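Local coordinates for putative transcriptional regulator protein (Vibrio parahaemolyticus, PDB 3ER6) that is probably a DNA-binding transcription regulator, represented here by the DJ-1/PfpI-like domain of a longer protein whose remaining part carries an AraC-type helix-turn-helix, at residues Phe98-Arg102 with Val120-Leu126; Ser109-Asp115 with Asn162-Ser167. The protein carries 1 engineered substitution. All coordinates share one frame; numbering follows the deposited sequence.

Overall arrangement
From the N terminus, the chain lays down strands 9-14, 43-48 and 77-80 before reaching helix 95-106. Strand 110-114 and helix 117-124 follow, and interaction 1 packs the second helix against the first, closing a loop of 17 residues that contains the strand. Interaction 2 starts on that strand and closes a longer loop of 46 residues when 163-166 pairs alongside it. The four segments alternate along the chain, so the contacts cross rather than nest. Their centres lie about 11 Å apart, and they touch where Val121 and Leu126 pack on Ala113, Leu165, Ile111 and Val163, tying the helix pair to the central sheet.

Interaction 1: Phe98-Arg102 with Val120-Leu126; sequences FDWIR and VVAKAGL
Phe98 carries this contact by setting its ring against Val120, Lys123 and Ala124 on the facing helix. With chi1 at -83°, CG lies beside the backbone N and the ring reaches across the gap. Its edge takes Ala124 CB near CD1 and, in the ring plane, Val120 O, which is 3.7 Å from CE1. The side chains of Lys123 and Phe98 cross at about a right angle, Lys123 CD 3.4 Å from Phe98 CZ. The methylenes of Lys123 cover the ring while its ammonium group stays at the exposed side, which suits a long amphipathic residue. Deeper in, branched Ile101 fills the seam with two methyls: CD1 meets Val120 CG1 at 3.8 Å, and CG2 meets Leu126 CD1 at 3.8 Å. The axes of segments 98-102 and 120-124 cross at -83° on one side of the central sheet of this DJ-1/PfpI-type alpha/beta domain, and Ile101 also rests on Leu78 and Ile80 of strand 77-80. At the outer border a water bridges the two segments, accepting from Arg102 NH1 in the guanidinium plane and donating to Ala124 O. Gly125 leaves helical angles with a positive phi, easy for glycine; Gly125 N to Ala122 O and Leu126 N to Val121 O close a Schellman motif.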
# COMPACT_ATOMS: atom_id res chain seq x y z
N PHE A 98 -14.86 -18.44 -6.25
CA PHE A 98 -15.77 -17.77 -7.19
C PHE A 98 -17.22 -17.88 -6.75
O PHE A 98 -17.97 -16.93 -6.91
CB PHE A 98 -15.62 -18.33 -8.62
CG PHE A 98 -14.50 -17.72 -9.37
CD1 PHE A 98 -14.60 -16.41 -9.84
CD2 PHE A 98 -13.34 -18.43 -9.60
CE1 PHE A 98 -13.55 -15.82 -10.56
CE2 PHE A 98 -12.28 -17.86 -10.30
CZ PHE A 98 -12.39 -16.54 -10.79
N ASP A 99 -17.64 -19.04 -6.23
CA ASP A 99 -19.02 -19.17 -5.81
C ASP A 99 -19.29 -18.21 -4.67
O ASP A 99 -20.31 -17.58 -4.62
CB ASP A 99 -19.36 -20.61 -5.34
CG ASP A 99 -19.32 -21.64 -6.49
OD1 ASP A 99 -19.41 -21.22 -7.66
OD2 ASP A 99 -19.16 -22.86 -6.21
N TRP A 100 -18.34 -18.09 -3.74
CA TRP A 100 -18.50 -17.22 -2.58
C TRP A 100 -18.62 -15.71 -2.98
O TRP A 100 -19.49 -15.01 -2.51
CB TRP A 100 -17.30 -17.49 -1.65
CG TRP A 100 -17.21 -16.66 -0.41
CD1 TRP A 100 -17.99 -16.77 0.72
CD2 TRP A 100 -16.18 -15.71 -0.12
NE1 TRP A 100 -17.53 -15.89 1.67
CE2 TRP A 100 -16.43 -15.22 1.18
CE3 TRP A 100 -15.13 -15.17 -0.86
CZ2 TRP A 100 -15.66 -14.22 1.77
CZ3 TRP A 100 -14.31 -14.18 -0.27
CH2 TRP A 100 -14.60 -13.71 1.05
N ILE A 101 -17.80 -15.26 -3.92
CA ILE A 101 -17.87 -13.89 -4.44
C ILE A 101 -19.20 -13.65 -5.17
O ILE A 101 -19.87 -12.61 -5.00
CB ILE A 101 -16.68 -13.67 -5.40
CG1 ILE A 101 -15.36 -13.69 -4.59
CG2 ILE A 101 -16.86 -12.36 -6.25
CD1 ILE A 101 -14.08 -13.80 -5.49
N ARG A 102 -19.55 -14.63 -6.00
CA ARG A 102 -20.82 -14.54 -6.75
C ARG A 102 -21.95 -14.37 -5.75
O ARG A 102 -22.81 -13.48 -5.91
CB ARG A 102 -21.00 -15.78 -7.62
CG ARG A 102 -22.33 -15.91 -8.31
CD ARG A 102 -22.42 -17.30 -9.00
NE ARG A 102 -23.77 -17.51 -9.53
CZ ARG A 102 -24.19 -17.11 -10.73
NH1 ARG A 102 -23.35 -16.52 -11.54
NH2 ARG A 102 -25.43 -17.34 -11.11
N VAL A 120 -10.87 -10.91 -11.76
CA VAL A 120 -11.75 -11.80 -10.99
C VAL A 120 -13.23 -11.40 -11.11
O VAL A 120 -14.12 -12.24 -11.41
CB VAL A 120 -11.35 -11.84 -9.48
CG1 VAL A 120 -12.26 -12.81 -8.71
CG2 VAL A 120 -9.86 -12.24 -9.31
N VAL A 121 -13.52 -10.12 -10.92
CA VAL A 121 -14.94 -9.70 -11.07
C VAL A 121 -15.40 -9.84 -12.57
O VAL A 121 -16.55 -10.18 -12.82
CB VAL A 121 -15.22 -8.26 -10.52
CG1 VAL A 121 -14.88 -8.19 -9.05
CG2 VAL A 121 -14.43 -7.25 -11.28
N ALA A 122 -14.50 -9.60 -13.53
CA ALA A 122 -14.84 -9.84 -14.97
C ALA A 122 -15.25 -11.28 -15.17
O ALA A 122 -16.36 -11.55 -15.66
CB ALA A 122 -13.69 -9.44 -15.93
N LYS A 123 -14.37 -12.21 -14.80
CA LYS A 123 -14.64 -13.63 -14.90
C LYS A 123 -15.94 -14.04 -14.20
O LYS A 123 -16.69 -14.84 -14.73
CB LYS A 123 -13.48 -14.44 -14.31
CG LYS A 123 -13.66 -15.93 -14.49
CD LYS A 123 -12.36 -16.64 -14.16
CE LYS A 123 -12.45 -18.12 -14.40
NZ LYS A 123 -13.33 -18.38 -15.61
N ALA A 124 -16.23 -13.48 -13.04
CA ALA A 124 -17.38 -13.84 -12.29
C ALA A 124 -18.68 -13.23 -12.86
O ALA A 124 -19.71 -13.55 -12.37
CB ALA A 124 -17.21 -13.47 -10.83
N GLY A 125 -18.61 -12.36 -13.87
CA GLY A 125 -19.82 -11.77 -14.43
C GLY A 125 -20.52 -10.73 -13.57
O GLY A 125 -21.70 -10.44 -13.80
N LEU A 126 -19.81 -10.14 -12.61
CA LEU A 126 -20.46 -9.17 -11.69
C LEU A 126 -20.85 -7.83 -12.32
O LEU A 126 -21.70 -7.12 -11.78
CB LEU A 126 -19.59 -8.87 -10.47
CG LEU A 126 -19.04 -10.10 -9.72
CD1 LEU A 126 -18.35 -9.62 -8.39
CD2 LEU A 126 -20.14 -11.19 -9.43
O HOH W 1 -20.68 -15.90 -11.39

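Interaction 2: Ser109-Asp115 with Asn162-Ser167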
# COMPACT_ATOMS: atom_id res chain seq x y z
N SER A 109 -23.65 -7.35 -1.10
CA SER A 109 -22.34 -6.84 -0.63
C SER A 109 -21.81 -5.82 -1.63
O SER A 109 -21.97 -6.00 -2.83
CB SER A 109 -21.31 -8.02 -0.53
OG SER A 109 -21.67 -8.85 0.57
N LYS A 110 -21.16 -4.74 -1.17
CA LYS A 110 -20.37 -3.96 -2.13
C LYS A 110 -19.13 -4.77 -2.51
O LYS A 110 -18.51 -5.38 -1.62
CB LYS A 110 -19.96 -2.59 -1.59
CG LYS A 110 -21.14 -1.66 -1.33
CD LYS A 110 -20.62 -0.35 -0.69
CE LYS A 110 -21.76 0.57 -0.35
NZ LYS A 110 -22.59 0.74 -1.56
N ILE A 111 -18.78 -4.83 -3.81
CA ILE A 111 -17.63 -5.58 -4.29
C ILE A 111 -16.61 -4.59 -4.85
O ILE A 111 -16.85 -3.87 -5.85
CB ILE A 111 -17.98 -6.62 -5.40
CG1 ILE A 111 -19.23 -7.46 -5.06
CG2 ILE A 111 -16.77 -7.52 -5.78
CD1 ILE A 111 -19.09 -8.36 -3.74
N VAL A 112 -15.44 -4.53 -4.23
CA VAL A 112 -14.44 -3.54 -4.62
C VAL A 112 -13.26 -4.33 -5.15
O VAL A 112 -12.68 -5.15 -4.42
CB VAL A 112 -13.94 -2.70 -3.38
CG1 VAL A 112 -12.89 -1.67 -3.86
CG2 VAL A 112 -15.11 -1.99 -2.62
N ALA A 113 -12.91 -4.13 -6.42
CA ALA A 113 -11.88 -4.93 -7.06
C ALA A 113 -10.78 -3.96 -7.46
O ALA A 113 -11.07 -2.93 -8.10
CB ALA A 113 -12.42 -5.65 -8.33
N ILE A 114 -9.53 -4.26 -7.05
CA ILE A 114 -8.39 -3.38 -7.26
C ILE A 114 -7.31 -4.09 -8.04
O ILE A 114 -7.09 -5.30 -7.81
CB ILE A 114 -7.87 -2.82 -5.83
CG1 ILE A 114 -7.35 -3.94 -4.94
CG2 ILE A 114 -9.05 -2.14 -5.07
CD1 ILE A 114 -6.74 -3.41 -3.60
N ASP A 115 -6.64 -3.38 -8.98
CA ASP A 115 -5.55 -3.94 -9.72
C ASP A 115 -6.15 -5.15 -10.47
O ASP A 115 -7.32 -5.11 -10.88
CB ASP A 115 -4.39 -4.35 -8.78
CG ASP A 115 -3.05 -4.66 -9.55
OD1 ASP A 115 -2.93 -4.46 -10.79
OD2 ASP A 115 -2.11 -5.09 -8.90
N ASN A 162 -23.32 -2.12 -7.47
CA ASN A 162 -22.53 -2.25 -6.25
C ASN A 162 -21.14 -2.76 -6.46
O ASN A 162 -20.52 -3.24 -5.49
CB ASN A 162 -23.23 -3.15 -5.24
CG ASN A 162 -24.05 -2.36 -4.32
OD1 ASN A 162 -23.56 -1.39 -3.69
ND2 ASN A 162 -25.32 -2.71 -4.23
N VAL A 163 -20.66 -2.68 -7.69
CA VAL A 163 -19.32 -3.17 -8.01
C VAL A 163 -18.45 -1.93 -8.27
O VAL A 163 -18.77 -1.08 -9.11
CB VAL A 163 -19.32 -4.13 -9.26
CG1 VAL A 163 -17.89 -4.63 -9.57
CG2 VAL A 163 -20.30 -5.27 -9.05
N TYR A 164 -17.33 -1.84 -7.57
CA TYR A 164 -16.40 -0.71 -7.66
C TYR A 164 -15.07 -1.21 -8.19
O TYR A 164 -14.47 -2.11 -7.59
CB TYR A 164 -16.14 -0.11 -6.24
CG TYR A 164 -17.38 0.40 -5.57
CD1 TYR A 164 -17.57 1.79 -5.40
CD2 TYR A 164 -18.33 -0.48 -5.07
CE1 TYR A 164 -18.69 2.29 -4.75
CE2 TYR A 164 -19.50 0.01 -4.43
CZ TYR A 164 -19.67 1.39 -4.30
OH TYR A 164 -20.79 1.87 -3.70
N LEU A 165 -14.61 -0.65 -9.28
CA LEU A 165 -13.39 -1.03 -9.89
C LEU A 165 -12.34 0.10 -9.79
O LEU A 165 -12.62 1.28 -10.13
CB LEU A 165 -13.57 -1.34 -11.41
CG LEU A 165 -14.66 -2.33 -11.86
CD1 LEU A 165 -14.57 -2.49 -13.41
CD2 LEU A 165 -14.51 -3.71 -11.17
N SER A 166 -11.13 -0.26 -9.38
CA SER A 166 -10.06 0.74 -9.30
C SER A 166 -8.73 0.08 -9.86
O SER A 166 -8.16 -0.80 -9.24
CB SER A 166 -9.87 1.24 -7.85
OG SER A 166 -8.71 2.09 -7.81
N SER A 167 -8.31 0.51 -11.06
CA SER A 167 -7.11 -0.03 -11.75
C SER A 167 -5.84 -0.02 -10.88
O SER A 167 -5.11 -0.99 -10.81
CB SER A 167 -6.79 0.78 -13.01
OG SER A 167 -7.80 0.55 -13.96
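Lys110 lays its methylenes past the CE2 corner of the Tyr164 ring, with CB and CG each 3.9 Å from CE2, an oblique approach; Ile111 O lies at the ring edge, in its plane. The chain is extended until a bend at chi4 (-52°) brings NZ to two acceptors: Tyr164 OH at 3.0 Å and Asn162 OD1 at 3.2 Å, the latter met nearly along the C=O axis. Glu182 on helix 173-184 completes the cluster, its OE1 in a salt bridge with Lys110 NZ and its OE2 hydrogen-bonded to Tyr164 OH, so a lysine suits this end of the strand.

Beneath it the backbones pair in parallel register. Tyr164 N reaches Ile111 O at 2.7 Å and Ala113 N reaches Tyr164 O at 2.8 Å, both nearly straight; Ile111 N, Ser166 N and Asp115 N extend the ladder. The short Ala113 lets Leu165 CD2 come to 4.0 Å from its CB, with Val121 of helix 117-124 packing on both.

At Asp115 the backbone takes phi 60° and psi -146°. The turn resembles the nucleophile elbow, where catalytic relatives carry a cysteine; this chain has an aspartate there, its carboxylate held through both oxygens, OD1 hydrogen-bonded to His135 NE2 and OD2 to Ser82 OG.

Strand 110-114 is also hydrogen-bonded to strand 77-80, while 157-160 lies beyond 163-166. Helices 95-106 and 117-124 cover the face bearing Ile111, Ala113, Val163 and Leu165; helix 173-184 packs on Val112 and Tyr164 across the sheet.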